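Local coordinates for protein citrate synthase (Metallosphaera sedula, PDB 6ABW) that probably catalyses the condensation of oxaloacetate with acetyl-CoA, with hydrolysis, to citrate and CoA, a step of the tricarboxylic acid cycle, at residues A[143-151]-A[337-345]; A[204-214]-A[358-369]. All coordinates share one frame; numbering follows the deposited sequence.

Interaction 1 (A[143-151]-A[337-345])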
loop_
_atom_site.group_PDB
_atom_site.type_symbol
_atom_site.label_atom_id
_atom_site.label_comp_id
_atom_site.label_asym_id
_atom_site.label_seq_id
_atom_site.Cartn_x
_atom_site.Cartn_y
_atom_site.Cartn_z
ATOM N N VAL A 143 -0.251 17.073 -4.543
ATOM C CA VAL A 143 0.854 17.151 -5.480
ATOM C C VAL A 143 1.446 18.580 -5.554
ATOM O O VAL A 143 2.667 18.780 -5.526
ATOM C CB VAL A 143 0.446 16.591 -6.845
ATOM C CG1 VAL A 143 1.582 16.775 -7.811
ATOM C CG2 VAL A 143 0.144 15.096 -6.740
ATOM N N ALA A 144 0.573 19.573 -5.479
ATOM C CA ALA A 144 0.991 20.960 -5.526
ATOM C C ALA A 144 1.884 21.260 -4.297
ATOM O O ALA A 144 2.925 21.908 -4.422
ATOM C CB ALA A 144 -0.260 21.866 -5.555
ATOM N N ASN A 145 1.516 20.719 -3.150
ATOM C CA ASN A 145 2.236 20.941 -1.901
ATOM C C ASN A 145 3.525 20.151 -1.762
ATOM O O ASN A 145 4.472 20.582 -1.151
ATOM C CB ASN A 145 1.291 20.867 -0.725
ATOM C CG ASN A 145 0.463 22.151 -0.643
ATOM O OD1 ASN A 145 1.021 23.227 -0.408
ATOM N ND2 ASN A 145 -0.810 22.061 -1.049
ATOM N N VAL A 146 3.570 18.963 -2.429
ATOM C CA VAL A 146 4.792 18.204 -2.519
ATOM C C VAL A 146 5.836 19.006 -3.311
ATOM O O VAL A 146 6.999 19.141 -2.923
ATOM C CB VAL A 146 4.505 16.795 -3.119
ATOM C CG1 VAL A 146 5.798 16.082 -3.579
ATOM C CG2 VAL A 146 3.800 15.910 -2.100
ATOM N N LEU A 147 5.428 19.604 -4.415
ATOM C CA LEU A 147 6.341 20.432 -5.190
ATOM C C LEU A 147 6.844 21.590 -4.325
ATOM O O LEU A 147 8.084 21.905 -4.287
ATOM C CB LEU A 147 5.646 20.924 -6.472
ATOM C CG LEU A 147 6.378 22.154 -7.105
ATOM C CD1 LEU A 147 7.695 21.701 -7.648
ATOM C CD2 LEU A 147 5.464 22.757 -8.165
ATOM N N ARG A 148 5.886 22.244 -3.678
ATOM C CA ARG A 148 6.212 23.455 -2.953
ATOM C C ARG A 148 7.105 23.190 -1.712
ATOM O O ARG A 148 8.081 23.898 -1.441
ATOM C CB ARG A 148 4.944 24.208 -2.664
ATOM C CG ARG A 148 4.362 24.829 -3.929
ATOM C CD ARG A 148 3.037 25.505 -3.645
ATOM N NE ARG A 148 3.216 26.778 -2.947
ATOM C CZ ARG A 148 3.518 27.938 -3.536
ATOM N NH1 ARG A 148 3.710 28.993 -2.778
ATOM N NH2 ARG A 148 3.731 28.045 -4.855
ATOM N N ALA A 149 6.841 22.113 -0.994
ATOM C CA ALA A 149 7.762 21.645 0.025
ATOM C C ALA A 149 9.162 21.382 -0.434
ATOM O O ALA A 149 10.145 21.806 0.201
ATOM C CB ALA A 149 7.226 20.464 0.779
ATOM N N LYS A 150 9.283 20.672 -1.548
ATOM C CA LYS A 150 10.596 20.327 -2.060
ATOM C C LYS A 150 11.360 21.593 -2.532
ATOM O O LYS A 150 12.579 21.653 -2.383
ATOM C CB LYS A 150 10.495 19.266 -3.145
ATOM C CG LYS A 150 10.159 17.896 -2.583
ATOM C CD LYS A 150 9.997 16.840 -3.693
ATOM C CE LYS A 150 11.314 16.377 -4.304
ATOM N NZ LYS A 150 12.368 15.836 -3.395
ATOM N N GLU A 151 10.643 22.577 -2.997
ATOM C CA GLU A 151 11.193 23.829 -3.450
ATOM C C GLU A 151 11.399 24.830 -2.267
ATOM O O GLU A 151 12.022 25.860 -2.471
ATOM C CB GLU A 151 10.276 24.452 -4.471
ATOM C CG GLU A 151 10.093 23.784 -5.825
ATOM C CD GLU A 151 11.281 23.863 -6.795
ATOM O OE1 GLU A 151 12.353 23.181 -6.574
ATOM O OE2 GLU A 151 11.092 24.554 -7.849
ATOM N N PHE A 337 7.544 22.349 -14.091
ATOM C CA PHE A 337 7.764 21.316 -13.101
ATOM C C PHE A 337 9.176 20.794 -13.203
ATOM O O PHE A 337 9.636 20.472 -14.282
ATOM C CB PHE A 337 6.766 20.165 -13.221
ATOM C CG PHE A 337 5.346 20.544 -12.869
ATOM C CD1 PHE A 337 4.934 20.596 -11.521
ATOM C CD2 PHE A 337 4.417 20.780 -13.822
ATOM C CE1 PHE A 337 3.665 20.961 -11.191
ATOM C CE2 PHE A 337 3.105 21.097 -13.493
ATOM C CZ PHE A 337 2.729 21.238 -12.176
ATOM N N PRO A 338 9.854 20.646 -12.054
ATOM C CA PRO A 338 11.131 19.963 -12.137
ATOM C C PRO A 338 10.978 18.463 -12.486
ATOM O O PRO A 338 9.950 17.851 -12.156
ATOM C CB PRO A 338 11.747 20.183 -10.760
ATOM C CG PRO A 338 10.809 21.044 -10.007
ATOM C CD PRO A 338 9.538 21.200 -10.720
ATOM N N VAL A 339 12.068 17.873 -12.933
ATOM C CA VAL A 339 12.099 16.469 -13.309
ATOM C C VAL A 339 11.642 15.562 -12.117
ATOM O O VAL A 339 10.964 14.561 -12.291
ATOM C CB VAL A 339 13.480 16.042 -13.801
ATOM C CG1 VAL A 339 13.528 14.535 -14.100
ATOM C CG2 VAL A 339 13.814 16.827 -15.087
ATOM N N TYR A 340 11.977 15.935 -10.903
ATOM C CA TYR A 340 11.642 15.103 -9.753
ATOM C C TYR A 340 10.133 14.937 -9.531
ATOM O O TYR A 340 9.726 14.117 -8.700
ATOM C CB TYR A 340 12.345 15.535 -8.429
ATOM C CG TYR A 340 12.037 16.917 -7.910
ATOM C CD1 TYR A 340 10.786 17.235 -7.411
ATOM C CD2 TYR A 340 13.037 17.917 -7.866
ATOM C CE1 TYR A 340 10.500 18.485 -6.899
ATOM C CE2 TYR A 340 12.742 19.184 -7.381
ATOM C CZ TYR A 340 11.500 19.456 -6.882
ATOM O OH TYR A 340 11.185 20.706 -6.398
ATOM N N MET A 341 9.323 15.732 -10.188
ATOM C CA MET A 341 7.895 15.686 -10.047
ATOM C C MET A 341 7.258 14.806 -11.104
ATOM O O MET A 341 6.049 14.621 -10.994
ATOM C CB MET A 341 7.239 17.079 -10.169
ATOM C CG MET A 341 7.507 18.019 -8.986
ATOM S SD MET A 341 7.008 17.380 -7.400
ATOM C CE MET A 341 5.249 17.251 -7.588
ATOM N N PHE A 342 7.964 14.281 -12.124
ATOM C CA PHE A 342 7.210 13.731 -13.238
ATOM C C PHE A 342 6.314 12.498 -12.924
ATOM O O PHE A 342 5.179 12.417 -13.381
ATOM C CB PHE A 342 8.118 13.423 -14.414
ATOM C CG PHE A 342 8.815 14.611 -15.062
ATOM C CD1 PHE A 342 8.499 15.896 -14.778
ATOM C CD2 PHE A 342 9.777 14.338 -16.037
ATOM C CE1 PHE A 342 9.202 16.937 -15.426
ATOM C CE2 PHE A 342 10.460 15.327 -16.698
ATOM C CZ PHE A 342 10.162 16.652 -16.387
ATOM N N THR A 343 6.835 11.573 -12.128
ATOM C CA THR A 343 6.048 10.421 -11.756
ATOM C C THR A 343 4.865 10.823 -10.834
ATOM O O THR A 343 3.831 10.175 -10.871
ATOM C CB THR A 343 6.928 9.292 -11.185
ATOM O OG1 THR A 343 7.750 8.824 -12.282
ATOM C CG2 THR A 343 6.081 8.115 -10.707
ATOM N N SER A 344 5.047 11.843 -9.979
ATOM C CA SER A 344 3.964 12.378 -9.155
ATOM C C SER A 344 2.843 12.982 -10.003
ATOM O O SER A 344 1.648 12.867 -9.650
ATOM C CB SER A 344 4.496 13.413 -8.128
ATOM O OG SER A 344 5.256 12.744 -7.165
ATOM N N LEU A 345 3.206 13.580 -11.147
ATOM C CA LEU A 345 2.232 14.142 -12.089
ATOM C C LEU A 345 1.470 13.052 -12.805
ATOM O O LEU A 345 0.259 13.142 -12.994
ATOM C CB LEU A 345 2.868 15.128 -13.073
ATOM C CG LEU A 345 3.451 16.347 -12.388
ATOM C CD1 LEU A 345 4.512 16.993 -13.298
ATOM C CD2 LEU A 345 2.301 17.306 -12.087
#
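The last turns of helix 128-151 face the lead-in to helix 342-365, and the backbones come closest at Val143 and Ser344 (CA to CA 6.8 Å) and at Leu147 and Met341. Met341 does much of the filling: its thioether folds over, bent at chi2 and chi3, so that CE lies 3.7 Å from Val143 CG1 while SD rests against the CA and CB of Leu147. Leu147, with CG anti to the backbone N (chi1 162°), splits its methyls: CD1 meets Pro338 CD at 3.6 Å, and CD2 approaches the Phe337 ring. The Tyr340 ring is sandwiched between Pro338 CB on one face and Lys150 on the other. Lys150 CE sits 3.6 Å from the Tyr340 ring centroid in a CH-pi contact, and the chain bends on to put NZ over the same face as a cation-pi partner, its hydrogen bond going to Ser102 O. Tyr340 OH donates to Glu151 OE1 at 2.7 Å, reaching the carboxylate from above its plane, 60° out of it. Helices 104-119 and 164-173 also pack against Val143. The whole is apolar packing of a helix end against the loop and 3-10 turn leading into helix 342-365, with a polar rim at Tyr340 and Glu151, within the largely helical citrate synthase fold.

Interaction 2 (A[204-214]-A[358-369]); sequences ALVTSSTLSDI and VIEYVEDQHRLI
This is a helix-to-helix contact extended by a loop: the C-terminal turns 204-208 of helix 199-208 and 358-365 of helix 342-365 cross at -38°, their axes approaching to 9.6 Å, and residues 366-369 curl back over the end of the first. Val358 is a knob in the hole formed by Ala204, Leu205, Ser208 and Ile214, its CG1 lying 3.7 Å from Ala204 CB. Leu205 CD2 presses on Tyr361 CB at 3.6 Å. The Tyr361 ring, its CG swung anti to the backbone N (chi1 -174°), runs past Ser208 toward the loop, where OH donates to Arg367 O at 2.8 Å. A phenylalanine here would probably leave that carbonyl without its hydroxyl mate and the loop freer to move. Beyond the ring, His366 NE2 gives a hydrogen bond to Ser209 O (2.9 Å), which lies in the imidazole plane, although the donor stands above the carbonyl plane. Leu211, the positive-phi residue of the Schellman motif that follows helix 199-208, lays CD2 over one imidazole face. Ile369 N makes a weak bond to Ser209 OG. Strand 24-28 touches Leu205 and Tyr361, helix 128-151 covers Ile214 and Ile359, and the second subunit packs on Thr210, Leu211 and His366.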
loop_
_atom_site.group_PDB
_atom_site.type_symbol
_atom_site.label_atom_id
_atom_site.label_comp_id
_atom_site.label_asym_id
_atom_site.label_seq_id
_atom_site.Cartn_x
_atom_site.Cartn_y
_atom_site.Cartn_z
ATOM N N ALA A 204 -3.801 -1.564 -5.637
ATOM C CA ALA A 204 -5.100 -0.939 -5.291
ATOM C C ALA A 204 -6.204 -1.983 -5.237
ATOM O O ALA A 204 -6.938 -1.967 -4.297
ATOM C CB ALA A 204 -5.454 0.181 -6.209
ATOM N N LEU A 205 -6.266 -2.884 -6.219
ATOM C CA LEU A 205 -7.261 -3.897 -6.283
ATOM C C LEU A 205 -7.173 -4.885 -5.115
ATOM O O LEU A 205 -8.162 -5.183 -4.472
ATOM C CB LEU A 205 -7.206 -4.604 -7.630
ATOM C CG LEU A 205 -7.589 -3.748 -8.838
ATOM C CD1 LEU A 205 -7.263 -4.531 -10.132
ATOM C CD2 LEU A 205 -9.081 -3.401 -8.850
ATOM N N VAL A 206 -5.964 -5.317 -4.783
ATOM C CA VAL A 206 -5.748 -6.188 -3.641
ATOM C C VAL A 206 -6.220 -5.539 -2.339
ATOM O O VAL A 206 -6.865 -6.149 -1.500
ATOM C CB VAL A 206 -4.253 -6.536 -3.478
ATOM C CG1 VAL A 206 -4.025 -7.348 -2.200
ATOM C CG2 VAL A 206 -3.850 -7.388 -4.640
ATOM N N THR A 207 -5.911 -4.280 -2.175
ATOM C CA THR A 207 -6.281 -3.548 -1.012
ATOM C C THR A 207 -7.814 -3.416 -0.963
ATOM O O THR A 207 -8.427 -3.547 0.115
ATOM C CB THR A 207 -5.551 -2.183 -0.999
ATOM O OG1 THR A 207 -4.127 -2.440 -0.927
ATOM C CG2 THR A 207 -5.893 -1.392 0.198
ATOM N N SER A 208 -8.453 -3.175 -2.115
ATOM C CA SER A 208 -9.890 -2.989 -2.156
ATOM C C SER A 208 -10.616 -4.299 -1.782
ATOM O O SER A 208 -11.757 -4.260 -1.280
ATOM C CB SER A 208 -10.357 -2.481 -3.525
ATOM O OG SER A 208 -10.354 -3.524 -4.494
ATOM N N SER A 209 -9.966 -5.424 -2.000
ATOM C CA SER A 209 -10.573 -6.760 -1.698
ATOM C C SER A 209 -10.884 -6.999 -0.222
ATOM O O SER A 209 -11.669 -7.897 0.129
ATOM C CB SER A 209 -9.693 -7.911 -2.228
ATOM O OG SER A 209 -8.550 -8.239 -1.413
ATOM N N THR A 210 -10.232 -6.277 0.650
ATOM C CA THR A 210 -10.519 -6.356 2.070
ATOM C C THR A 210 -11.505 -5.291 2.514
ATOM O O THR A 210 -11.765 -5.167 3.703
ATOM C CB THR A 210 -9.227 -6.190 2.901
ATOM O OG1 THR A 210 -8.787 -4.828 2.812
ATOM C CG2 THR A 210 -8.117 -7.105 2.430
ATOM N N LEU A 211 -11.902 -4.405 1.590
ATOM C CA LEU A 211 -12.777 -3.298 1.823
ATOM C C LEU A 211 -12.099 -2.189 2.556
ATOM O O LEU A 211 -12.727 -1.304 3.126
ATOM C CB LEU A 211 -14.150 -3.718 2.416
ATOM C CG LEU A 211 -14.893 -4.719 1.558
ATOM C CD1 LEU A 211 -16.214 -5.114 2.241
ATOM C CD2 LEU A 211 -15.141 -4.294 0.123
ATOM N N SER A 212 -10.774 -2.137 2.449
ATOM C CA SER A 212 -10.034 -0.948 2.892
ATOM C C SER A 212 -10.541 0.283 2.116
ATOM O O SER A 212 -10.894 0.188 0.953
ATOM C CB SER A 212 -8.519 -1.158 2.747
ATOM O OG SER A 212 -7.851 -0.040 3.370
ATOM N N ASP A 213 -10.597 1.442 2.777
ATOM C CA ASP A 213 -11.113 2.660 2.150
ATOM C C ASP A 213 -10.324 3.096 0.891
ATOM O O ASP A 213 -9.186 2.704 0.685
ATOM C CB ASP A 213 -11.200 3.792 3.139
ATOM C CG ASP A 213 -9.835 4.220 3.698
ATOM O OD1 ASP A 213 -9.152 5.011 3.022
ATOM O OD2 ASP A 213 -9.439 3.799 4.791
ATOM N N ILE A 214 -11.020 3.812 0.041
ATOM C CA ILE A 214 -10.448 4.255 -1.214
ATOM C C ILE A 214 -9.124 5.019 -1.118
ATOM O O ILE A 214 -8.273 4.904 -1.988
ATOM C CB ILE A 214 -11.534 4.984 -2.065
ATOM C CG1 ILE A 214 -11.136 4.953 -3.519
ATOM C CG2 ILE A 214 -11.784 6.381 -1.524
ATOM C CD1 ILE A 214 -12.339 5.143 -4.470
ATOM N N VAL A 358 -11.035 0.345 -8.753
ATOM C CA VAL A 358 -11.379 -0.264 -7.503
ATOM C C VAL A 358 -12.906 -0.209 -7.297
ATOM O O VAL A 358 -13.453 -1.192 -6.805
ATOM C CB VAL A 358 -10.623 0.232 -6.258
ATOM C CG1 VAL A 358 -9.131 -0.113 -6.436
ATOM C CG2 VAL A 358 -10.803 1.690 -5.968
ATOM N N ILE A 359 -13.554 0.854 -7.740
ATOM C CA ILE A 359 -15.014 0.990 -7.593
ATOM C C ILE A 359 -15.667 -0.099 -8.428
ATOM O O ILE A 359 -16.519 -0.808 -7.944
ATOM C CB ILE A 359 -15.530 2.358 -7.936
ATOM C CG1 ILE A 359 -15.073 3.364 -6.921
ATOM C CG2 ILE A 359 -17.088 2.361 -8.069
ATOM C CD1 ILE A 359 -15.317 4.767 -7.273
ATOM N N GLU A 360 -15.202 -0.286 -9.659
ATOM C CA GLU A 360 -15.712 -1.370 -10.538
ATOM C C GLU A 360 -15.536 -2.705 -9.912
ATOM O O GLU A 360 -16.459 -3.564 -9.901
ATOM C CB GLU A 360 -14.949 -1.416 -11.860
ATOM C CG GLU A 360 -15.642 -0.950 -13.077
ATOM C CD GLU A 360 -14.830 -1.279 -14.379
ATOM O OE1 GLU A 360 -15.481 -1.184 -15.443
ATOM O OE2 GLU A 360 -13.587 -1.619 -14.329
ATOM N N TYR A 361 -14.341 -2.925 -9.357
ATOM C CA TYR A 361 -14.029 -4.172 -8.733
ATOM C C TYR A 361 -14.878 -4.486 -7.493
ATOM O O TYR A 361 -15.403 -5.609 -7.375
ATOM C CB TYR A 361 -12.523 -4.254 -8.432
ATOM C CG TYR A 361 -12.106 -5.583 -7.904
ATOM C CD1 TYR A 361 -11.882 -6.658 -8.756
ATOM C CD2 TYR A 361 -11.954 -5.761 -6.547
ATOM C CE1 TYR A 361 -11.477 -7.897 -8.239
ATOM C CE2 TYR A 361 -11.586 -6.978 -6.013
ATOM C CZ TYR A 361 -11.339 -8.055 -6.851
ATOM O OH TYR A 361 -10.973 -9.268 -6.243
ATOM N N VAL A 362 -15.007 -3.532 -6.579
ATOM C CA VAL A 362 -15.723 -3.761 -5.335
ATOM C C VAL A 362 -17.224 -3.958 -5.696
ATOM O O VAL A 362 -17.889 -4.846 -5.112
ATOM C CB VAL A 362 -15.549 -2.607 -4.338
ATOM C CG1 VAL A 362 -16.498 -2.715 -3.193
ATOM C CG2 VAL A 362 -14.086 -2.546 -3.773
ATOM N N GLU A 363 -17.740 -3.131 -6.605
ATOM C CA GLU A 363 -19.211 -3.140 -6.850
ATOM C C GLU A 363 -19.635 -4.362 -7.626
ATOM O O GLU A 363 -20.736 -4.811 -7.463
ATOM C CB GLU A 363 -19.674 -1.857 -7.495
ATOM C CG GLU A 363 -19.639 -0.689 -6.559
ATOM C CD GLU A 363 -20.216 0.590 -7.162
ATOM O OE1 GLU A 363 -20.723 0.497 -8.353
ATOM O OE2 GLU A 363 -20.172 1.712 -6.529
ATOM N N ASP A 364 -18.774 -4.940 -8.440
ATOM C CA ASP A 364 -19.238 -5.956 -9.354
ATOM C C ASP A 364 -18.714 -7.295 -8.970
ATOM O O ASP A 364 -19.461 -8.259 -8.868
ATOM C CB ASP A 364 -18.879 -5.537 -10.810
ATOM C CG ASP A 364 -19.315 -6.566 -11.878
ATOM O OD1 ASP A 364 -20.342 -7.271 -11.696
ATOM O OD2 ASP A 364 -18.630 -6.652 -12.923
ATOM N N GLN A 365 -17.421 -7.330 -8.689
ATOM C CA GLN A 365 -16.596 -8.544 -8.837
ATOM C C GLN A 365 -15.714 -8.702 -7.603
ATOM O O GLN A 365 -14.569 -9.180 -7.674
ATOM C CB GLN A 365 -15.758 -8.462 -10.133
ATOM C CG GLN A 365 -15.810 -7.088 -10.785
ATOM C CD GLN A 365 -14.946 -6.912 -12.012
ATOM O OE1 GLN A 365 -14.763 -5.763 -12.497
ATOM N NE2 GLN A 365 -14.424 -8.040 -12.552
ATOM N N HIS A 366 -16.269 -8.290 -6.466
ATOM C CA HIS A 366 -15.528 -8.352 -5.239
ATOM C C HIS A 366 -15.381 -9.843 -4.876
ATOM O O HIS A 366 -16.358 -10.510 -4.504
ATOM C CB HIS A 366 -16.206 -7.570 -4.113
ATOM C CG HIS A 366 -15.581 -7.835 -2.791
ATOM N ND1 HIS A 366 -16.197 -8.593 -1.822
ATOM C CD2 HIS A 366 -14.343 -7.557 -2.329
ATOM C CE1 HIS A 366 -15.385 -8.723 -0.792
ATOM N NE2 HIS A 366 -14.249 -8.111 -1.077
ATOM N N ARG A 367 -14.172 -10.366 -5.097
ATOM C CA ARG A 367 -13.705 -11.614 -4.457
ATOM C C ARG A 367 -12.641 -11.119 -3.452
ATOM O O ARG A 367 -11.864 -10.196 -3.767
ATOM C CB ARG A 367 -13.111 -12.638 -5.480
ATOM C CG ARG A 367 -13.666 -14.074 -5.458
ATOM C CD ARG A 367 -14.580 -14.364 -6.661
ATOM N NE ARG A 367 -15.764 -13.488 -6.645
ATOM C CZ ARG A 367 -16.003 -12.414 -7.417
ATOM N NH1 ARG A 367 -15.184 -12.022 -8.392
ATOM N NH2 ARG A 367 -17.116 -11.717 -7.218
ATOM N N LEU A 368 -12.644 -11.690 -2.243
ATOM C CA LEU A 368 -11.574 -11.456 -1.268
ATOM C C LEU A 368 -10.312 -12.183 -1.761
ATOM O O LEU A 368 -10.376 -13.383 -2.066
ATOM C CB LEU A 368 -11.979 -11.956 0.128
ATOM C CG LEU A 368 -10.943 -11.862 1.261
ATOM C CD1 LEU A 368 -10.452 -10.430 1.434
ATOM C CD2 LEU A 368 -11.536 -12.442 2.550
ATOM N N ILE A 369 -9.180 -11.468 -1.843
ATOM C CA ILE A 369 -7.965 -12.028 -2.476
ATOM C C ILE A 369 -7.200 -12.920 -1.434
ATOM O O ILE A 369 -6.786 -12.448 -0.345
ATOM C CB ILE A 369 -7.130 -10.946 -3.264
ATOM C CG1 ILE A 369 -7.870 -10.580 -4.579
ATOM C CG2 ILE A 369 -5.732 -11.456 -3.579
ATOM C CD1 ILE A 369 -7.427 -9.325 -5.318
#

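How the interactions relate
From the N terminus, the chain first lays down 143-151 at the end of helix 128-151, then 204-214 at the end of helix 199-208. Interaction 1 closes when 337-345 returns to the first of these after 185 intervening residues, more than half of them helical. Interaction 2 closes slightly later, as 358-369 meets 204-214, so the two loops cross. Both closures use helix 342-365, interaction 1 at its start and interaction 2 at its far end, with centres 29 Å apart and nearest atoms about 14 Å apart. That long helix thereby ties helix 128-151 to helix 199-208, linking a contact that no other chain touches to one that borders the second subunit.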